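Local coordinates for protein extracellular PQQ-dependent sugar dehydrogenase (Coprinopsis cinerea, PDB 6JT6) that probably passes electrons through its haem-bearing cytochrome b domain from a pyrroloquinoline quinone-dependent oxidation of sugars, at residues I57-G62 / I116-Q121; S17-Q22 / A26-I31; I133-S138 / N176-L181. All coordinates share one frame; numbering follows the deposited sequence.

Contact 1: residues I57-G62 / I116-Q121; sequences IGNSLG and IVYRCQ. With HEM (protoporphyrin IX containing Fe), chain C.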
loop_
_atom_site.group_PDB
_atom_site.type_symbol
_atom_site.label_atom_id
_atom_site.label_comp_id
_atom_site.label_asym_id
_atom_site.label_seq_id
_atom_site.Cartn_x
_atom_site.Cartn_y
_atom_site.Cartn_z
ATOM N N ILE A 57 3.001 2.014 8.149
ATOM C CA ILE A 57 3.431 2.374 6.806
ATOM C C ILE A 57 2.146 2.600 6.005
ATOM O O ILE A 57 1.227 1.774 6.049
ATOM C CB ILE A 57 4.237 1.233 6.150
ATOM C CG1 ILE A 57 5.338 0.713 7.091
ATOM C CG2 ILE A 57 4.776 1.671 4.750
ATOM C CD1 ILE A 57 5.991 -0.596 6.628
ATOM N N GLY A 58 2.099 3.705 5.270
ATOM C CA GLY A 58 0.899 4.113 4.561
ATOM C C GLY A 58 1.126 4.886 3.280
ATOM O O GLY A 58 2.260 5.210 2.911
ATOM N N ASN A 59 0.035 5.112 2.554
ATOM C CA ASN A 59 0.126 5.860 1.309
ATOM C C ASN A 59 -1.010 6.859 1.186
ATOM O O ASN A 59 -1.886 6.924 2.038
ATOM C CB ASN A 59 0.195 4.926 0.072
ATOM C CG ASN A 59 -1.007 3.999 -0.053
ATOM O OD1 ASN A 59 -2.071 4.261 0.488
ATOM N ND2 ASN A 59 -0.833 2.901 -0.783
ATOM N N SER A 60 -0.954 7.645 0.120
ATOM C CA SER A 60 -2.101 8.375 -0.382
ATOM C C SER A 60 -2.182 8.007 -1.857
ATOM O O SER A 60 -1.177 8.083 -2.577
ATOM C CB SER A 60 -1.913 9.873 -0.222
ATOM O OG SER A 60 -2.933 10.529 -0.972
ATOM N N LEU A 61 -3.376 7.625 -2.298
ATOM C CA LEU A 61 -3.585 7.186 -3.681
ATOM C C LEU A 61 -3.652 8.352 -4.697
ATOM O O LEU A 61 -3.678 8.124 -5.891
ATOM C CB LEU A 61 -4.791 6.214 -3.772
ATOM C CG LEU A 61 -4.799 4.938 -2.898
ATOM C CD1 LEU A 61 -5.992 4.033 -3.242
ATOM C CD2 LEU A 61 -3.467 4.182 -3.026
ATOM N N GLY A 62 -3.662 9.591 -4.207
ATOM C CA GLY A 62 -3.688 10.759 -5.079
ATOM C C GLY A 62 -2.574 11.741 -4.795
ATOM O O GLY A 62 -2.577 12.813 -5.371
ATOM N N ILE A 116 3.192 -5.747 4.578
ATOM C CA ILE A 116 1.724 -5.854 4.456
ATOM C C ILE A 116 1.414 -5.861 2.970
ATOM O O ILE A 116 1.580 -4.835 2.295
ATOM C CB ILE A 116 0.904 -4.732 5.192
ATOM C CG1 ILE A 116 1.292 -4.599 6.658
ATOM C CG2 ILE A 116 -0.606 -5.022 5.112
ATOM C CD1 ILE A 116 2.317 -3.528 6.887
ATOM N N VAL A 117 0.963 -7.014 2.474
ATOM C CA VAL A 117 0.686 -7.163 1.061
ATOM C C VAL A 117 -0.836 -7.192 0.951
ATOM O O VAL A 117 -1.510 -7.909 1.694
ATOM C CB VAL A 117 1.269 -8.485 0.506
ATOM C CG1 VAL A 117 1.085 -8.562 -1.023
ATOM C CG2 VAL A 117 2.722 -8.651 0.931
ATOM N N TYR A 118 -1.393 -6.405 0.040
ATOM C CA TYR A 118 -2.835 -6.245 0.068
ATOM C C TYR A 118 -3.421 -6.126 -1.335
ATOM O O TYR A 118 -2.738 -5.699 -2.279
ATOM C CB TYR A 118 -3.233 -5.037 0.965
ATOM C CG TYR A 118 -2.690 -3.718 0.455
ATOM C CD1 TYR A 118 -3.416 -2.944 -0.480
ATOM C CD2 TYR A 118 -1.437 -3.229 0.894
ATOM C CE1 TYR A 118 -2.897 -1.757 -0.962
ATOM C CE2 TYR A 118 -0.926 -2.023 0.434
ATOM C CZ TYR A 118 -1.655 -1.295 -0.509
ATOM O OH TYR A 118 -1.170 -0.073 -0.989
ATOM N N ARG A 119 -4.673 -6.558 -1.447
ATOM C CA ARG A 119 -5.501 -6.259 -2.597
ATOM C C ARG A 119 -6.425 -5.106 -2.249
ATOM O O ARG A 119 -7.032 -5.091 -1.202
ATOM C CB ARG A 119 -6.306 -7.501 -2.989
ATOM C CG ARG A 119 -7.030 -7.401 -4.348
ATOM C CD ARG A 119 -8.142 -8.466 -4.400
ATOM N NE ARG A 119 -8.692 -8.609 -5.739
ATOM C CZ ARG A 119 -9.653 -9.470 -6.041
ATOM N NH1 ARG A 119 -10.162 -10.239 -5.082
ATOM N NH2 ARG A 119 -10.112 -9.536 -7.287
ATOM N N CYS A 120 -6.559 -4.149 -3.162
ATOM C CA CYS A 120 -7.397 -2.978 -2.923
ATOM C C CYS A 120 -8.387 -2.891 -4.052
ATOM O O CYS A 120 -8.027 -2.504 -5.176
ATOM C CB CYS A 120 -6.558 -1.697 -2.915
ATOM S SG CYS A 120 -7.304 -0.289 -2.038
ATOM N N GLN A 121 -9.635 -3.210 -3.762
ATOM C CA GLN A 121 -10.659 -3.137 -4.793
ATOM C C GLN A 121 -11.540 -1.957 -4.535
ATOM O O GLN A 121 -11.777 -1.602 -3.369
ATOM C CB GLN A 121 -11.527 -4.385 -4.766
ATOM C CG GLN A 121 -10.830 -5.607 -5.283
ATOM C CD GLN A 121 -11.660 -6.829 -4.994
ATOM O OE1 GLN A 121 -11.616 -7.369 -3.879
ATOM N NE2 GLN A 121 -12.436 -7.261 -5.982
HETATM C CHA HEM C . 1.617 15.255 5.001
HETATM C CHB HEM C . -0.553 15.673 9.338
HETATM C CHC HEM C . -1.701 10.969 9.255
HETATM C CHD HEM C . -0.296 10.809 4.551
HETATM C C1A HEM C . 1.172 15.760 6.210
HETATM C C2A HEM C . 1.466 17.060 6.694
HETATM C C3A HEM C . 0.859 17.161 7.924
HETATM C C4A HEM C . 0.189 15.937 8.199
HETATM C CMA HEM C . 0.882 18.367 8.849
HETATM C CAA HEM C . 2.287 18.132 5.993
HETATM C CBA HEM C . 3.771 17.761 5.820
HETATM C CGA HEM C . 4.471 17.332 7.082
HETATM O O1A HEM C . 4.868 16.148 7.252
HETATM O O2A HEM C . 4.670 18.174 7.985
HETATM C C1B HEM C . -1.039 14.422 9.707
HETATM C C2B HEM C . -1.632 14.158 10.988
HETATM C C3B HEM C . -1.922 12.808 10.990
HETATM C C4B HEM C . -1.500 12.285 9.668
HETATM C CMB HEM C . -1.845 15.186 12.119
HETATM C CAB HEM C . -2.557 11.947 12.026
HETATM C CBB HEM C . -2.365 12.099 13.332
HETATM C C1C HEM C . -1.499 10.520 7.921
HETATM C C2C HEM C . -1.791 9.219 7.451
HETATM C C3C HEM C . -1.400 9.158 6.106
HETATM C C4C HEM C . -0.832 10.441 5.764
HETATM C CMC HEM C . -2.459 8.149 8.296
HETATM C CAC HEM C . -1.565 7.991 5.194
HETATM C CBC HEM C . -1.429 6.722 5.634
HETATM C C1D HEM C . 0.409 12.007 4.361
HETATM C C2D HEM C . 1.092 12.319 3.087
HETATM C C3D HEM C . 1.602 13.552 3.195
HETATM C C4D HEM C . 1.218 13.998 4.551
HETATM C CMD HEM C . 1.223 11.448 1.865
HETATM C CAD HEM C . 2.450 14.291 2.161
HETATM C CBD HEM C . 1.665 14.986 1.063
HETATM C CGD HEM C . 1.006 16.208 1.641
HETATM O O1D HEM C . -0.247 16.353 1.669
HETATM O O2D HEM C . 1.734 17.080 2.136
HETATM N NA HEM C . 0.412 15.073 7.160
HETATM N NB HEM C . -0.982 13.304 8.973
HETATM N NC HEM C . -0.885 11.218 6.906
HETATM N ND HEM C . 0.480 13.068 5.211
HETATM FE FE HEM C . -0.230 13.193 7.011
#
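Asn59 and Tyr118 reach for each other from opposite directions across the middle of the domain, and their polar ends make the one close meeting between the two segments. Both side chains hold CG between the backbone N and the carbonyl carbon (chi1 59° for Asn59). The hydrogen bond from Asn59 ND2 to Tyr118 OH measures 3.0 Å but is weak, because the N-H...O angle is only 120°. Amide and ring stand 77° apart, so the two flat groups do not stack. The amide has better partners on other strands: ND2 also bonds to Tyr30 OH, while OD1 accepts from Leu71 N, and these fix its rotation deep in the interior. Strand 56-60 belongs to one sheet and strand 113-121 to the other, so the pair bridges the interior of a beta sandwich, as in the cytochrome domain of cellobiose dehydrogenase. Apolar groups approach more loosely on both sides of the bond, with Ile57 CD1 4.7 Å from Ile116 CD1 and Leu61 CD1 4.7 Å from Cys120 SG, a sulfur tied in a disulfide to Cys123. Phe48 meets the Tyr118 ring, and Phe44 and Leu101 pack on the same side chain. The closest contacts with the haem come from the backbone: Asn59 O lies 3.3 Å from CAC of the haem, and Gly58, lacking a side chain, lets the vinyl end CBC lie 3.7 Å from its CA.

Contact 2: residues S17-Q22 / A26-I31; sequences SRFYQQ and ASWGYI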
loop_
_atom_site.group_PDB
_atom_site.type_symbol
_atom_site.label_atom_id
_atom_site.label_comp_id
_atom_site.label_asym_id
_atom_site.label_seq_id
_atom_site.Cartn_x
_atom_site.Cartn_y
_atom_site.Cartn_z
ATOM N N SER A 17 6.112 -2.515 -9.254
ATOM C CA SER A 17 6.659 -1.171 -9.379
ATOM C C SER A 17 6.901 -0.656 -7.939
ATOM O O SER A 17 5.941 -0.392 -7.168
ATOM C CB SER A 17 5.703 -0.266 -10.162
ATOM O OG SER A 17 6.190 1.057 -10.144
ATOM N N ARG A 18 8.174 -0.524 -7.578
ATOM C CA ARG A 18 8.554 -0.240 -6.185
ATOM C C ARG A 18 9.284 1.089 -6.008
ATOM O O ARG A 18 10.182 1.420 -6.793
ATOM C CB ARG A 18 9.431 -1.354 -5.620
ATOM C CG ARG A 18 9.583 -1.240 -4.110
ATOM C CD ARG A 18 11.014 -1.449 -3.622
ATOM N NE ARG A 18 12.096 -1.092 -4.544
ATOM C CZ ARG A 18 13.360 -1.455 -4.342
ATOM N NH1 ARG A 18 13.683 -2.143 -3.248
ATOM N NH2 ARG A 18 14.309 -1.117 -5.208
ATOM N N PHE A 19 8.861 1.824 -4.974
ATOM C CA PHE A 19 9.474 3.070 -4.527
ATOM C C PHE A 19 10.138 2.710 -3.223
ATOM O O PHE A 19 9.470 2.273 -2.265
ATOM C CB PHE A 19 8.417 4.189 -4.274
ATOM C CG PHE A 19 8.989 5.464 -3.641
ATOM C CD1 PHE A 19 9.721 6.384 -4.407
ATOM C CD2 PHE A 19 8.803 5.734 -2.293
ATOM C CE1 PHE A 19 10.259 7.550 -3.833
ATOM C CE2 PHE A 19 9.316 6.895 -1.701
ATOM C CZ PHE A 19 10.053 7.809 -2.477
ATOM N N TYR A 20 11.455 2.887 -3.197
ATOM C CA TYR A 20 12.257 2.626 -2.014
ATOM C C TYR A 20 12.638 3.992 -1.425
ATOM O O TYR A 20 13.106 4.867 -2.137
ATOM C CB TYR A 20 13.499 1.774 -2.341
ATOM C CG TYR A 20 14.479 1.757 -1.193
ATOM C CD1 TYR A 20 14.246 0.960 -0.072
ATOM C CD2 TYR A 20 15.625 2.569 -1.207
ATOM C CE1 TYR A 20 15.121 0.960 0.995
ATOM C CE2 TYR A 20 16.512 2.570 -0.140
ATOM C CZ TYR A 20 16.246 1.773 0.957
ATOM O OH TYR A 20 17.112 1.762 2.027
ATOM N N GLN A 21 12.396 4.172 -0.132
ATOM C CA GLN A 21 12.677 5.457 0.512
ATOM C C GLN A 21 13.879 5.263 1.452
ATOM O O GLN A 21 13.795 4.539 2.441
ATOM C CB GLN A 21 11.420 5.987 1.221
ATOM C CG GLN A 21 11.346 7.495 1.359
ATOM C CD GLN A 21 12.404 8.064 2.287
ATOM O OE1 GLN A 21 12.772 7.445 3.290
ATOM N NE2 GLN A 21 12.913 9.238 1.951
ATOM N N GLN A 22 14.996 5.900 1.102
ATOM C CA GLN A 22 16.316 5.737 1.775
ATOM C C GLN A 22 16.374 6.109 3.278
ATOM O O GLN A 22 17.058 5.433 4.031
ATOM C CB GLN A 22 17.434 6.492 1.001
ATOM C CG GLN A 22 17.239 8.019 0.962
ATOM C CD GLN A 22 18.298 8.798 0.185
ATOM O OE1 GLN A 22 19.441 8.351 0.010
ATOM N NE2 GLN A 22 17.918 9.996 -0.270
ATOM N N ALA A 26 12.008 1.956 3.984
ATOM C CA ALA A 26 10.763 1.299 3.688
ATOM C C ALA A 26 10.539 1.319 2.180
ATOM O O ALA A 26 11.142 2.153 1.457
ATOM C CB ALA A 26 9.640 1.991 4.428
ATOM N N SER A 27 9.663 0.417 1.718
ATOM C CA SER A 27 9.303 0.306 0.298
ATOM C C SER A 27 7.799 0.325 0.089
ATOM O O SER A 27 7.034 -0.236 0.905
ATOM C CB SER A 27 9.765 -1.048 -0.252
ATOM O OG SER A 27 11.100 -1.292 0.022
ATOM N N TRP A 28 7.381 0.919 -1.016
ATOM C CA TRP A 28 5.948 0.938 -1.418
ATOM C C TRP A 28 5.891 0.307 -2.790
ATOM O O TRP A 28 6.459 0.855 -3.720
ATOM C CB TRP A 28 5.422 2.380 -1.462
ATOM C CG TRP A 28 5.210 2.970 -0.084
ATOM C CD1 TRP A 28 4.015 3.106 0.583
ATOM C CD2 TRP A 28 6.224 3.512 0.790
ATOM N NE1 TRP A 28 4.227 3.710 1.821
ATOM C CE2 TRP A 28 5.567 3.970 1.967
ATOM C CE3 TRP A 28 7.624 3.675 0.684
ATOM C CZ2 TRP A 28 6.259 4.535 3.046
ATOM C CZ3 TRP A 28 8.317 4.244 1.779
ATOM C CH2 TRP A 28 7.618 4.677 2.937
ATOM N N GLY A 29 5.246 -0.859 -2.916
ATOM C CA GLY A 29 5.161 -1.569 -4.190
ATOM C C GLY A 29 3.727 -1.617 -4.680
ATOM O O GLY A 29 2.807 -1.620 -3.859
ATOM N N TYR A 30 3.527 -1.598 -6.005
ATOM C CA TYR A 30 2.202 -1.696 -6.606
ATOM C C TYR A 30 2.233 -2.541 -7.848
ATOM O O TYR A 30 3.200 -2.518 -8.585
ATOM C CB TYR A 30 1.618 -0.314 -6.973
ATOM C CG TYR A 30 1.586 0.619 -5.804
ATOM C CD1 TYR A 30 0.479 0.635 -4.934
ATOM C CD2 TYR A 30 2.696 1.455 -5.520
ATOM C CE1 TYR A 30 0.459 1.483 -3.829
ATOM C CE2 TYR A 30 2.678 2.313 -4.432
ATOM C CZ TYR A 30 1.568 2.309 -3.593
ATOM O OH TYR A 30 1.534 3.131 -2.489
ATOM N N ILE A 31 1.145 -3.283 -8.049
ATOM C CA ILE A 31 0.888 -4.010 -9.277
ATOM C C ILE A 31 -0.526 -3.636 -9.705
ATOM O O ILE A 31 -1.437 -3.724 -8.897
ATOM C CB ILE A 31 0.971 -5.544 -9.078
ATOM C CG1 ILE A 31 2.235 -5.955 -8.293
ATOM C CG2 ILE A 31 1.001 -6.220 -10.438
ATOM C CD1 ILE A 31 2.258 -7.416 -7.837
#
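Phe19 and Trp28 are paired across the antiparallel beta hairpin of strands 15-21 and 26-33, and the backbone N and O of each are satisfied by the other. Phe19 N gives to Trp28 O at 2.9 Å, and Trp28 N returns to Phe19 O at 2.8 Å. Ser17 and Tyr30 repeat the exchange, though more bent (151° and 147°). Near the turn, Gln21 N donates to Ala26 O; the return bond from Ala26 N to Gln21 O is weak, and Ala26 N has another acceptor in Thr24 OG1. At the alternate positions the backbone turns outward, Arg18 bonding to Thr5, and Ser27 and Gly29 to Gln49 and Leu47. Side chains divide between the faces. Phe19 and Trp28 lie side by side, Trp28 CE3 coming to the edge of the phenyl ring 3.8 Å from Phe19 CD2, while Gln21 CB touches Trp28 CZ3 at 3.6 Å. Trp28 NE1 donates to Gly58 O, and Tyr30 OH accepts from Asn59 ND2. Gln21 OE1 accepts from Thr24 N, and its NE2 bonds to Asp23 OD2. On the other face Arg18 CD rests 3.6 Å from Ser27 CB, its guanidinium making a cation-pi contact with Trp7; Tyr20 OH bonds to Asp25. The chemistry thus implies that the strand backbones satisfy each other and the flanking strands, that Tyr20 and Gln21 brace the turn, and that Trp28 and Tyr30 tie the hairpin to strand 56-60.

Contact 3: residues I133-S138 / N176-L181; sequences IPTTGS and NARTTL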
loop_
_atom_site.group_PDB
_atom_site.type_symbol
_atom_site.label_atom_id
_atom_site.label_comp_id
_atom_site.label_asym_id
_atom_site.label_seq_id
_atom_site.Cartn_x
_atom_site.Cartn_y
_atom_site.Cartn_z
ATOM N N ILE A 133 -7.087 7.003 -9.817
ATOM C CA ILE A 133 -5.798 6.625 -10.381
ATOM C C ILE A 133 -6.055 6.531 -11.891
ATOM O O ILE A 133 -6.926 5.767 -12.307
ATOM C CB ILE A 133 -5.274 5.277 -9.799
ATOM C CG1 ILE A 133 -5.041 5.365 -8.268
ATOM C CG2 ILE A 133 -3.980 4.847 -10.492
ATOM C CD1 ILE A 133 -4.889 4.010 -7.589
ATOM N N PRO A 134 -5.310 7.300 -12.718
ATOM C CA PRO A 134 -5.581 7.267 -14.173
ATOM C C PRO A 134 -5.302 5.894 -14.812
ATOM O O PRO A 134 -4.545 5.091 -14.252
ATOM C CB PRO A 134 -4.636 8.341 -14.747
ATOM C CG PRO A 134 -3.560 8.508 -13.718
ATOM C CD PRO A 134 -4.209 8.223 -12.370
ATOM N N THR A 135 -5.916 5.630 -15.968
ATOM C CA THR A 135 -5.682 4.375 -16.709
ATOM C C THR A 135 -4.280 4.415 -17.301
ATOM O O THR A 135 -3.579 3.404 -17.323
ATOM C CB THR A 135 -6.705 4.141 -17.854
ATOM O OG1 THR A 135 -8.031 4.322 -17.370
ATOM C CG2 THR A 135 -6.607 2.734 -18.391
ATOM N N THR A 136 -3.902 5.586 -17.812
ATOM C CA THR A 136 -2.590 5.793 -18.418
ATOM C C THR A 136 -2.024 7.138 -17.975
ATOM O O THR A 136 -2.752 8.040 -17.519
ATOM C CB THR A 136 -2.643 5.784 -19.969
ATOM O OG1 THR A 136 -3.562 6.787 -20.404
ATOM C CG2 THR A 136 -3.058 4.419 -20.539
ATOM N N GLY A 137 -0.721 7.288 -18.135
ATOM C CA GLY A 137 -0.089 8.574 -17.869
ATOM C C GLY A 137 0.501 8.604 -16.473
ATOM O O GLY A 137 0.896 7.567 -15.929
ATOM N N SER A 138 0.586 9.799 -15.904
ATOM C CA SER A 138 1.264 9.961 -14.636
ATOM C C SER A 138 0.287 9.926 -13.469
ATOM O O SER A 138 -0.802 10.513 -13.509
ATOM C CB SER A 138 2.086 11.247 -14.609
ATOM O OG SER A 138 1.279 12.361 -14.960
ATOM N N ASN A 176 3.350 1.651 -16.688
ATOM C CA ASN A 176 4.478 0.816 -16.321
ATOM C C ASN A 176 4.244 -0.130 -15.140
ATOM O O ASN A 176 4.975 -1.128 -14.988
ATOM C CB ASN A 176 5.716 1.676 -16.075
ATOM C CG ASN A 176 6.731 1.549 -17.195
ATOM O OD1 ASN A 176 7.029 2.517 -17.918
ATOM N ND2 ASN A 176 7.253 0.340 -17.367
ATOM N N ALA A 177 3.255 0.193 -14.302
ATOM C CA ALA A 177 2.890 -0.636 -13.155
ATOM C C ALA A 177 1.782 -1.651 -13.534
ATOM O O ALA A 177 1.479 -2.567 -12.759
ATOM C CB ALA A 177 2.485 0.242 -11.973
ATOM N N ARG A 178 1.206 -1.493 -14.737
ATOM C CA ARG A 178 0.155 -2.396 -15.253
ATOM C C ARG A 178 0.750 -3.662 -15.882
ATOM O O ARG A 178 1.785 -3.602 -16.514
ATOM C CB ARG A 178 -0.793 -1.670 -16.230
ATOM C CG ARG A 178 -1.521 -0.482 -15.617
ATOM C CD ARG A 178 -2.764 -0.030 -16.403
ATOM N NE ARG A 178 -3.456 1.070 -15.707
ATOM C CZ ARG A 178 -4.328 0.957 -14.689
ATOM N NH1 ARG A 178 -4.721 -0.225 -14.198
ATOM N NH2 ARG A 178 -4.848 2.065 -14.163
ATOM N N THR A 179 0.100 -4.811 -15.683
ATOM C CA THR A 179 0.600 -6.089 -16.228
ATOM C C THR A 179 -0.512 -7.095 -16.503
ATOM O O THR A 179 -1.436 -7.270 -15.692
ATOM C CB THR A 179 1.720 -6.751 -15.362
ATOM O OG1 THR A 179 2.155 -7.972 -15.992
ATOM C CG2 THR A 179 1.237 -7.093 -13.937
ATOM N N THR A 180 -0.403 -7.779 -17.646
ATOM C CA THR A 180 -1.313 -8.890 -17.955
ATOM C C THR A 180 -1.061 -10.056 -16.988
ATOM O O THR A 180 -1.924 -10.910 -16.836
ATOM C CB THR A 180 -1.242 -9.343 -19.440
ATOM O OG1 THR A 180 0.090 -9.751 -19.748
ATOM C CG2 THR A 180 -1.659 -8.215 -20.361
ATOM N N LEU A 181 0.087 -10.042 -16.291
ATOM C CA LEU A 181 0.391 -11.030 -15.232
ATOM C C LEU A 181 -0.377 -10.813 -13.892
ATOM O O LEU A 181 -0.209 -11.597 -12.959
ATOM C CB LEU A 181 1.897 -11.106 -14.941
ATOM C CG LEU A 181 2.739 -11.793 -16.028
ATOM C CD1 LEU A 181 4.193 -11.667 -15.658
ATOM C CD2 LEU A 181 2.353 -13.260 -16.240
HETATM O O HOH W 1 -7.169 2.581 -12.622
#
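A short, weakly bonded strand, 178-179, runs parallel to strand 26-33 in the mixed sheet, and in a contact at the protein surface its Arg178 reaches across to the irregular loop that leads into strand 138-146, where it meets the backbone of Pro134 and Thr135. The side chain leaves extended from CG to NE, and a turn at its last torsion (chi4 -82°) swings the guanidinium across the chain, presenting two of its nitrogens to the loop. NE donates to Thr135 O at 2.8 Å, with that oxygen tilted 22° out of the guanidinium plane. NH2 donates to Pro134 O at 3.0 Å, an acceptor that lies at the edge and almost in the plane, only 5° out of it. Arg178 NH2 also donates a hydrogen bond to a water oxygen at 2.8 Å, and the water in turn donates to Ile133 O, so three successive carbonyls of the loop are gathered by one group, two directly and one through water. NH1 turns to Pro33 O, and the positive charge is probably stabilised by the carbonyl dipoles around it. The methyl CG2 of Thr135 sits over one face of the group, 4.5 Å from Arg178 NE. A leucine in place of Arg178 would probably leave the carbonyls of Pro134, Thr135 and Pro33 and the water without these donors, giving up this tie between loop and strand. Just beyond, where the chain turns toward helix 182-191, Thr179 OG1 accepts a capping bond from Leu181 N at 2.9 Å.

How the contacts relate
Contact 1 is wholly buried and contact 2 mostly so, whereas contact 3 lies at the surface, its centre about 16 Å from the centre of the chain. Their chemistry follows their place: contact 2 pairs neighbouring strands through regular backbone bonds, contact 1 crosses between sheets through a single weak side-chain bond, and contact 3 lets one charged side chain gather loop carbonyls. Strand 26-33 connects them. From contact 2, Trp28 and Tyr30 bond into segment 57-62, and Ile31 CG2 packs on Thr179 CG2 of contact 3, at 3.6 Å. Ser17 touches Ala177 in the same way. Between contacts 1 and 3 there is just light packing, of Ile133 against Leu61 O.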